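Local coordinates for protein esterase (Xanthomonas oryzae pv. oryzae, PDB 3H2G) that hydrolyses esters as a secreted-lipase relative that degrades rice cell walls and contributes to the virulence of the bacterium, at residues L199-E212 / N317-C331. Residues are numbered along the deposited sequence; the frame is centred on the assembly and turned at random.
Sequences LVASAPISGPYALE and NNLLEWAPQTPTLLC
The ring of Tyr209 meets Leu330 obliquely, Tyr209 CE2 lying 4.1 Å from Leu330 CD1. One face of this ring carries Gly207 O, 3.2 Å above its centre, while a water in the ring plane at the edge joins Tyr209 OH to Cys331 O; the hydroxyl also accepts the N-H of Gly207. The Trp322 ring takes Pro324 CG on one face and Leu319 C in plane at its edge, and Trp322 NE1 donates a hydrogen bond to Leu319 O from above the carbonyl plane. The other methyl of Leu330, CD2, packs 3.7 Å from Pro204 CD. Strands 199-205 and 328-331 run parallel here, 13° apart, as neighbours in the central sheet of an alpha/beta-hydrolase fold. Ser202 N donates to Pro327 O and Ser202 O accepts Leu329 N; farther along, Cys331 N donates to Pro204 O and Ser206 N to Cys331 O (2.8 Å). Ser206 touches His377 of a probable Ser-His-Asp triad, so strand 199-205 ends near the likely active site. A disulfide joins Cys331 to Cys384 of helix 376-396. At the opposite end a chi1 of -57° turns Thr326 CG2 anti to the backbone nitrogen, within 3.4 Å of Ala201 N, and sets OG1 beside Leu199, bonded to Glu190 and a water. Beyond the strands, Tyr209 O accepts Leu319 N, and Asn318 OD1 receives Glu212 N in its carbonyl plane (3.0 Å, 168° at the hydrogen) in the first turn of helix 211-218. Glu212 itself forms a salt bridge with Arg311.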
ATOM      1  N   LEU A 199      -4.947  18.409  -1.498  1.00  7.05           N
ATOM      2  CA  LEU A 199      -5.537  17.108  -1.778  1.00  7.87           C
ATOM      3  C   LEU A 199      -6.930  17.241  -2.392  1.00  8.23           C
ATOM      4  O   LEU A 199      -7.845  17.775  -1.764  1.00  8.82           O
ATOM      5  CB  LEU A 199      -5.593  16.308  -0.474  1.00  9.45           C
ATOM      6  CG  LEU A 199      -5.867  14.806  -0.508  1.00 12.41           C
ATOM      7  CD1 LEU A 199      -4.841  14.097  -1.389  1.00 11.40           C
ATOM      8  CD2 LEU A 199      -5.802  14.272   0.917  1.00 10.87           C
ATOM      9  N   VAL A 200      -7.091  16.747  -3.617  1.00  5.75           N
ATOM     10  CA  VAL A 200      -8.375  16.838  -4.306  1.00  6.65           C
ATOM     11  C   VAL A 200      -9.039  15.493  -4.585  1.00  7.07           C
ATOM     12  O   VAL A 200     -10.192  15.447  -5.009  1.00  8.10           O
ATOM     13  CB  VAL A 200      -8.236  17.597  -5.643  1.00  7.04           C
ATOM     14  CG1 VAL A 200      -7.770  19.021  -5.385  1.00  7.94           C
ATOM     15  CG2 VAL A 200      -7.261  16.872  -6.560  1.00  7.62           C
ATOM     16  N   ALA A 201      -8.321  14.401  -4.341  1.00  6.38           N
ATOM     17  CA  ALA A 201      -8.869  13.073  -4.582  1.00  6.23           C
ATOM     18  C   ALA A 201      -8.045  11.986  -3.909  1.00  6.50           C
ATOM     19  O   ALA A 201      -6.817  12.054  -3.870  1.00  5.40           O
ATOM     20  CB  ALA A 201      -8.942  12.801  -6.085  1.00  5.62           C
ATOM     21  N   SER A 202      -8.737  10.982  -3.385  1.00  5.88           N
ATOM     22  CA  SER A 202      -8.089   9.853  -2.729  1.00  5.20           C
ATOM     23  C   SER A 202      -8.826   8.601  -3.184  1.00  6.07           C
ATOM     24  O   SER A 202     -10.054   8.550  -3.127  1.00  5.42           O
ATOM     25  CB  SER A 202      -8.189   9.984  -1.209  1.00  6.24           C
ATOM     26  OG  SER A 202      -7.568   8.882  -0.569  1.00  6.11           O
ATOM     27  N   ALA A 203      -8.082   7.598  -3.639  1.00  4.13           N
ATOM     28  CA  ALA A 203      -8.701   6.359  -4.102  1.00  5.21           C
ATOM     29  C   ALA A 203      -7.992   5.109  -3.587  1.00  5.40           C
ATOM     30  O   ALA A 203      -7.273   4.438  -4.334  1.00  4.60           O
ATOM     31  CB  ALA A 203      -8.753   6.338  -5.640  1.00  4.57           C
ATOM     32  N   PRO A 204      -8.178   4.783  -2.297  1.00  5.63           N
ATOM     33  CA  PRO A 204      -7.543   3.592  -1.714  1.00  5.24           C
ATOM     34  C   PRO A 204      -8.117   2.352  -2.395  1.00  6.62           C
ATOM     35  O   PRO A 204      -9.323   2.282  -2.644  1.00  6.66           O
ATOM     36  CB  PRO A 204      -7.949   3.662  -0.241  1.00  6.36           C
ATOM     37  CG  PRO A 204      -8.173   5.130  -0.008  1.00  6.48           C
ATOM     38  CD  PRO A 204      -8.887   5.558  -1.264  1.00  6.02           C
ATOM     39  N   ILE A 205      -7.263   1.376  -2.682  1.00  4.44           N
ATOM     40  CA  ILE A 205      -7.696   0.154  -3.349  1.00  5.67           C
ATOM     41  C   ILE A 205      -7.477  -1.111  -2.515  1.00  4.92           C
ATOM     42  O   ILE A 205      -6.365  -1.400  -2.084  1.00  4.43           O
ATOM     43  CB  ILE A 205      -6.950  -0.020  -4.695  1.00  5.70           C
ATOM     44  CG1 ILE A 205      -7.208   1.191  -5.593  1.00  4.91           C
ATOM     45  CG2 ILE A 205      -7.394  -1.310  -5.383  1.00  5.52           C
ATOM     46  CD1 ILE A 205      -6.297   1.246  -6.817  1.00  5.15           C
ATOM     47  N   SER A 206      -8.553  -1.857  -2.293  1.00  6.15           N
ATOM     48  CA  SER A 206      -8.497  -3.116  -1.549  1.00  6.58           C
ATOM     49  C   SER A 206      -7.668  -3.072  -0.266  1.00  6.55           C
ATOM     50  O   SER A 206      -6.904  -3.999   0.023  1.00  6.07           O
ATOM     51  CB  SER A 206      -7.965  -4.217  -2.467  1.00  7.93           C
ATOM     52  OG  SER A 206      -8.720  -4.271  -3.669  1.00  6.84           O
ATOM     53  N   GLY A 207      -7.831  -2.006   0.511  1.00  4.87           N
ATOM     54  CA  GLY A 207      -7.087  -1.877   1.752  1.00  4.89           C
ATOM     55  C   GLY A 207      -7.848  -2.352   2.980  1.00  4.74           C
ATOM     56  O   GLY A 207      -9.076  -2.271   3.025  1.00  6.28           O
ATOM     57  N   PRO A 208      -7.141  -2.863   4.001  1.00  4.47           N
ATOM     58  CA  PRO A 208      -7.772  -3.348   5.231  1.00  3.74           C
ATOM     59  C   PRO A 208      -7.985  -2.208   6.230  1.00  4.46           C
ATOM     60  O   PRO A 208      -7.354  -2.177   7.281  1.00  4.86           O
ATOM     61  CB  PRO A 208      -6.770  -4.381   5.732  1.00  4.58           C
ATOM     62  CG  PRO A 208      -5.465  -3.748   5.364  1.00  4.34           C
ATOM     63  CD  PRO A 208      -5.716  -3.242   3.958  1.00  4.29           C
ATOM     64  N   TYR A 209      -8.877  -1.275   5.891  1.00  3.97           N
ATOM     65  CA  TYR A 209      -9.159  -0.115   6.740  1.00  4.55           C
ATOM     66  C   TYR A 209      -9.636  -0.528   8.131  1.00  5.14           C
ATOM     67  O   TYR A 209      -9.293   0.110   9.130  1.00  5.47           O
ATOM     68  CB  TYR A 209     -10.201   0.782   6.061  1.00  4.87           C
ATOM     69  CG  TYR A 209     -10.001   0.870   4.562  1.00  4.62           C
ATOM     70  CD1 TYR A 209      -8.789   1.304   4.026  1.00  5.06           C
ATOM     71  CD2 TYR A 209     -10.992   0.436   3.683  1.00  5.20           C
ATOM     72  CE1 TYR A 209      -8.562   1.291   2.652  1.00  5.71           C
ATOM     73  CE2 TYR A 209     -10.778   0.418   2.306  1.00  6.14           C
ATOM     74  CZ  TYR A 209      -9.559   0.840   1.798  1.00  7.89           C
ATOM     75  OH  TYR A 209      -9.319   0.762   0.447  1.00  5.96           O
ATOM     76  N   ALA A 210     -10.448  -1.579   8.188  1.00  4.66           N
ATOM     77  CA  ALA A 210     -10.924  -2.107   9.463  1.00  5.43           C
ATOM     78  C   ALA A 210      -9.927  -3.234   9.723  1.00  5.62           C
ATOM     79  O   ALA A 210     -10.260  -4.419   9.657  1.00  5.28           O
ATOM     80  CB  ALA A 210     -12.343  -2.653   9.319  1.00  5.09           C
ATOM     81  N   LEU A 211      -8.690  -2.830   9.997  1.00  6.19           N
ATOM     82  CA  LEU A 211      -7.576  -3.745  10.209  1.00  5.56           C
ATOM     83  C   LEU A 211      -7.802  -4.836  11.241  1.00  4.86           C
ATOM     84  O   LEU A 211      -7.676  -6.020  10.933  1.00  5.07           O
ATOM     85  CB  LEU A 211      -6.312  -2.949  10.559  1.00  6.47           C
ATOM     86  CG  LEU A 211      -5.009  -3.753  10.617  1.00  4.76           C
ATOM     87  CD1 LEU A 211      -4.776  -4.440   9.277  1.00  5.48           C
ATOM     88  CD2 LEU A 211      -3.845  -2.834  10.949  1.00  6.27           C
ATOM     89  N   GLU A 212      -8.126  -4.443  12.469  1.00  4.80           N
ATOM     90  CA  GLU A 212      -8.357  -5.421  13.528  1.00  4.62           C
ATOM     91  C   GLU A 212      -9.477  -6.402  13.177  1.00  5.99           C
ATOM     92  O   GLU A 212      -9.312  -7.618  13.311  1.00  4.90           O
ATOM     93  CB  GLU A 212      -8.692  -4.706  14.842  1.00  4.52           C
ATOM     94  CG  GLU A 212      -9.146  -5.647  15.952  1.00  7.37           C
ATOM     95  CD  GLU A 212      -9.691  -4.905  17.158  1.00  9.00           C
ATOM     96  OE1 GLU A 212     -10.153  -3.758  16.988  1.00 10.48           O
ATOM     97  OE2 GLU A 212      -9.673  -5.473  18.269  1.00  8.77           O
ATOM     98  N   ASN A 317      -4.078   0.736  14.562  1.00  7.00           N
ATOM     99  CA  ASN A 317      -3.886   1.053  13.163  1.00  5.88           C
ATOM    100  C   ASN A 317      -5.140   0.939  12.307  1.00  5.81           C
ATOM    101  O   ASN A 317      -5.067   0.796  11.086  1.00  4.55           O
ATOM    102  CB  ASN A 317      -2.722   0.226  12.620  1.00  5.99           C
ATOM    103  CG  ASN A 317      -1.388   0.694  13.186  1.00  6.64           C
ATOM    104  OD1 ASN A 317      -0.869   1.741  12.793  1.00  6.03           O
ATOM    105  ND2 ASN A 317      -0.848  -0.057  14.134  1.00  4.35           N
ATOM    106  N   ASN A 318      -6.301   1.013  12.957  1.00  5.27           N
ATOM    107  CA  ASN A 318      -7.566   1.005  12.231  1.00  5.27           C
ATOM    108  C   ASN A 318      -7.629   2.398  11.617  1.00  4.47           C
ATOM    109  O   ASN A 318      -7.024   3.330  12.143  1.00  6.07           O
ATOM    110  CB  ASN A 318      -8.770   0.858  13.169  1.00  5.50           C
ATOM    111  CG  ASN A 318      -9.018  -0.569  13.591  1.00  6.41           C
ATOM    112  OD1 ASN A 318      -8.729  -1.505  12.851  1.00  4.43           O
ATOM    113  ND2 ASN A 318      -9.584  -0.743  14.780  1.00  7.88           N
ATOM    114  N   LEU A 319      -8.361   2.537  10.521  1.00  5.43           N
ATOM    115  CA  LEU A 319      -8.513   3.827   9.846  1.00  6.33           C
ATOM    116  C   LEU A 319      -9.998   4.128   9.694  1.00  6.20           C
ATOM    117  O   LEU A 319     -10.461   4.520   8.623  1.00  6.53           O
ATOM    118  CB  LEU A 319      -7.841   3.773   8.472  1.00  5.89           C
ATOM    119  CG  LEU A 319      -6.314   3.684   8.519  1.00  7.32           C
ATOM    120  CD1 LEU A 319      -5.751   3.358   7.139  1.00  5.87           C
ATOM    121  CD2 LEU A 319      -5.762   5.010   9.033  1.00  6.81           C
ATOM    122  N   LEU A 320     -10.736   3.969  10.788  1.00  5.21           N
ATOM    123  CA  LEU A 320     -12.179   4.161  10.773  1.00  6.67           C
ATOM    124  C   LEU A 320     -12.732   5.391  11.490  1.00  8.33           C
ATOM    125  O   LEU A 320     -13.683   6.017  11.013  1.00  7.90           O
ATOM    126  CB  LEU A 320     -12.851   2.917  11.373  1.00  6.84           C
ATOM    127  CG  LEU A 320     -12.439   1.553  10.815  1.00  6.63           C
ATOM    128  CD1 LEU A 320     -13.043   0.441  11.674  1.00  7.07           C
ATOM    129  CD2 LEU A 320     -12.902   1.430   9.365  1.00  7.44           C
ATOM    130  N   GLU A 321     -12.141   5.735  12.628  1.00  8.90           N
ATOM    131  CA  GLU A 321     -12.636   6.849  13.433  1.00 11.70           C
ATOM    132  C   GLU A 321     -12.208   8.261  13.056  1.00 11.18           C
ATOM    133  O   GLU A 321     -11.459   8.912  13.785  1.00 10.63           O
ATOM    134  CB  GLU A 321     -12.310   6.592  14.904  1.00 14.88           C
ATOM    135  CG  GLU A 321     -12.857   5.269  15.410  1.00 20.14           C
ATOM    136  CD  GLU A 321     -12.605   5.062  16.890  1.00 24.43           C
ATOM    137  OE1 GLU A 321     -11.438   5.190  17.319  1.00 26.37           O
ATOM    138  OE2 GLU A 321     -13.575   4.766  17.619  1.00 27.69           O
ATOM    139  N   TRP A 322     -12.701   8.731  11.918  1.00  9.17           N
ATOM    140  CA  TRP A 322     -12.412  10.080  11.457  1.00  7.79           C
ATOM    141  C   TRP A 322     -13.397  10.462  10.363  1.00  6.80           C
ATOM    142  O   TRP A 322     -14.178   9.627   9.900  1.00  6.91           O
ATOM    143  CB  TRP A 322     -10.966  10.203  10.960  1.00  6.58           C
ATOM    144  CG  TRP A 322     -10.593   9.309   9.821  1.00  6.39           C
ATOM    145  CD1 TRP A 322     -10.556   7.941   9.821  1.00  5.92           C
ATOM    146  CD2 TRP A 322     -10.167   9.724   8.519  1.00  5.30           C
ATOM    147  NE1 TRP A 322     -10.129   7.481   8.595  1.00  4.77           N
ATOM    148  CE2 TRP A 322      -9.885   8.554   7.778  1.00  5.01           C
ATOM    149  CE3 TRP A 322      -9.995  10.973   7.905  1.00  6.54           C
ATOM    150  CZ2 TRP A 322      -9.441   8.595   6.453  1.00  5.10           C
ATOM    151  CZ3 TRP A 322      -9.550  11.014   6.581  1.00  5.91           C
ATOM    152  CH2 TRP A 322      -9.280   9.832   5.872  1.00  6.54           C
ATOM    153  N   ALA A 323     -13.374  11.729   9.967  1.00  7.24           N
ATOM    154  CA  ALA A 323     -14.283  12.225   8.945  1.00  7.10           C
ATOM    155  C   ALA A 323     -13.507  12.747   7.739  1.00  7.37           C
ATOM    156  O   ALA A 323     -12.983  13.861   7.763  1.00  8.21           O
ATOM    157  CB  ALA A 323     -15.160  13.336   9.534  1.00  6.93           C
ATOM    158  N   PRO A 324     -13.420  11.939   6.666  1.00  8.39           N
ATOM    159  CA  PRO A 324     -12.699  12.330   5.449  1.00  7.82           C
ATOM    160  C   PRO A 324     -13.307  13.576   4.811  1.00  9.93           C
ATOM    161  O   PRO A 324     -14.529  13.676   4.666  1.00  8.52           O
ATOM    162  CB  PRO A 324     -12.829  11.094   4.558  1.00  8.49           C
ATOM    163  CG  PRO A 324     -12.952   9.966   5.552  1.00  7.58           C
ATOM    164  CD  PRO A 324     -13.905  10.552   6.563  1.00  8.07           C
ATOM    165  N   GLN A 325     -12.449  14.521   4.436  1.00  8.28           N
ATOM    166  CA  GLN A 325     -12.890  15.772   3.827  1.00 11.20           C
ATOM    167  C   GLN A 325     -12.675  15.775   2.313  1.00  9.47           C
ATOM    168  O   GLN A 325     -13.354  16.493   1.577  1.00  9.84           O
ATOM    169  CB  GLN A 325     -12.129  16.948   4.448  1.00 13.93           C
ATOM    170  CG  GLN A 325     -12.612  18.317   3.995  1.00 21.60           C
ATOM    171  CD  GLN A 325     -13.787  18.835   4.815  1.00 24.96           C
ATOM    172  OE1 GLN A 325     -14.411  18.090   5.575  1.00 24.41           O
ATOM    173  NE2 GLN A 325     -14.097  20.120   4.654  1.00 22.33           N
ATOM    174  N   THR A 326     -11.724  14.970   1.858  1.00  7.06           N
ATOM    175  CA  THR A 326     -11.394  14.878   0.437  1.00  7.27           C
ATOM    176  C   THR A 326     -12.302  13.911  -0.321  1.00  7.38           C
ATOM    177  O   THR A 326     -12.668  12.858   0.204  1.00  8.37           O
ATOM    178  CB  THR A 326      -9.942  14.380   0.253  1.00  7.83           C
ATOM    179  OG1 THR A 326      -9.043  15.261   0.935  1.00  7.78           O
ATOM    180  CG2 THR A 326      -9.569  14.326  -1.229  1.00  9.01           C
ATOM    181  N   PRO A 327     -12.695  14.264  -1.560  1.00  6.97           N
ATOM    182  CA  PRO A 327     -13.549  13.345  -2.317  1.00  8.20           C
ATOM    183  C   PRO A 327     -12.783  12.023  -2.365  1.00  7.95           C
ATOM    184  O   PRO A 327     -11.633  11.980  -2.805  1.00  7.40           O
ATOM    185  CB  PRO A 327     -13.646  14.017  -3.679  1.00  8.83           C
ATOM    186  CG  PRO A 327     -13.672  15.473  -3.310  1.00 10.74           C
ATOM    187  CD  PRO A 327     -12.572  15.560  -2.253  1.00  8.67           C
ATOM    188  N   THR A 328     -13.417  10.954  -1.905  1.00  6.75           N
ATOM    189  CA  THR A 328     -12.752   9.660  -1.846  1.00  7.87           C
ATOM    190  C   THR A 328     -13.554   8.544  -2.494  1.00  7.28           C
ATOM    191  O   THR A 328     -14.780   8.521  -2.419  1.00  8.81           O
ATOM    192  CB  THR A 328     -12.478   9.285  -0.373  1.00  6.24           C
ATOM    193  OG1 THR A 328     -11.792  10.367   0.268  1.00  6.36           O
ATOM    194  CG2 THR A 328     -11.625   8.027  -0.273  1.00  6.97           C
ATOM    195  N   LEU A 329     -12.846   7.620  -3.134  1.00  6.81           N
ATOM    196  CA  LEU A 329     -13.480   6.482  -3.780  1.00  5.87           C
ATOM    197  C   LEU A 329     -12.745   5.208  -3.392  1.00  6.49           C
ATOM    198  O   LEU A 329     -11.603   4.988  -3.793  1.00  6.53           O
ATOM    199  CB  LEU A 329     -13.463   6.641  -5.305  1.00  5.80           C
ATOM    200  CG  LEU A 329     -14.112   5.496  -6.098  1.00  5.45           C
ATOM    201  CD1 LEU A 329     -15.545   5.275  -5.614  1.00  6.74           C
ATOM    202  CD2 LEU A 329     -14.092   5.831  -7.583  1.00  7.37           C
ATOM    203  N   LEU A 330     -13.398   4.379  -2.587  1.00  5.91           N
ATOM    204  CA  LEU A 330     -12.806   3.121  -2.158  1.00  6.22           C
ATOM    205  C   LEU A 330     -13.150   2.072  -3.205  1.00  5.46           C
ATOM    206  O   LEU A 330     -14.316   1.891  -3.548  1.00  8.54           O
ATOM    207  CB  LEU A 330     -13.367   2.713  -0.794  1.00  6.48           C
ATOM    208  CG  LEU A 330     -13.243   3.748   0.329  1.00  6.41           C
ATOM    209  CD1 LEU A 330     -13.803   3.167   1.617  1.00  6.61           C
ATOM    210  CD2 LEU A 330     -11.785   4.143   0.516  1.00  9.02           C
ATOM    211  N   CYS A 331     -12.138   1.392  -3.726  1.00  5.22           N
ATOM    212  CA  CYS A 331     -12.369   0.377  -4.744  1.00  5.33           C
ATOM    213  C   CYS A 331     -11.915  -0.985  -4.249  1.00  5.67           C
ATOM    214  O   CYS A 331     -10.963  -1.099  -3.477  1.00  4.27           O
ATOM    215  CB  CYS A 331     -11.621   0.744  -6.028  1.00  5.41           C
ATOM    216  SG  CYS A 331     -11.982  -0.283  -7.495  1.00  8.30           S
TER
HETATM  217  O   HOH W   1      -9.208  17.784   1.259  1.00 23.35           O
HETATM  218  O   HOH W   2     -11.327  -0.416  -0.777  1.00  7.66           O
HETATM  219  O   HOH W   3     -12.251  -2.775  15.030  1.00 19.02           O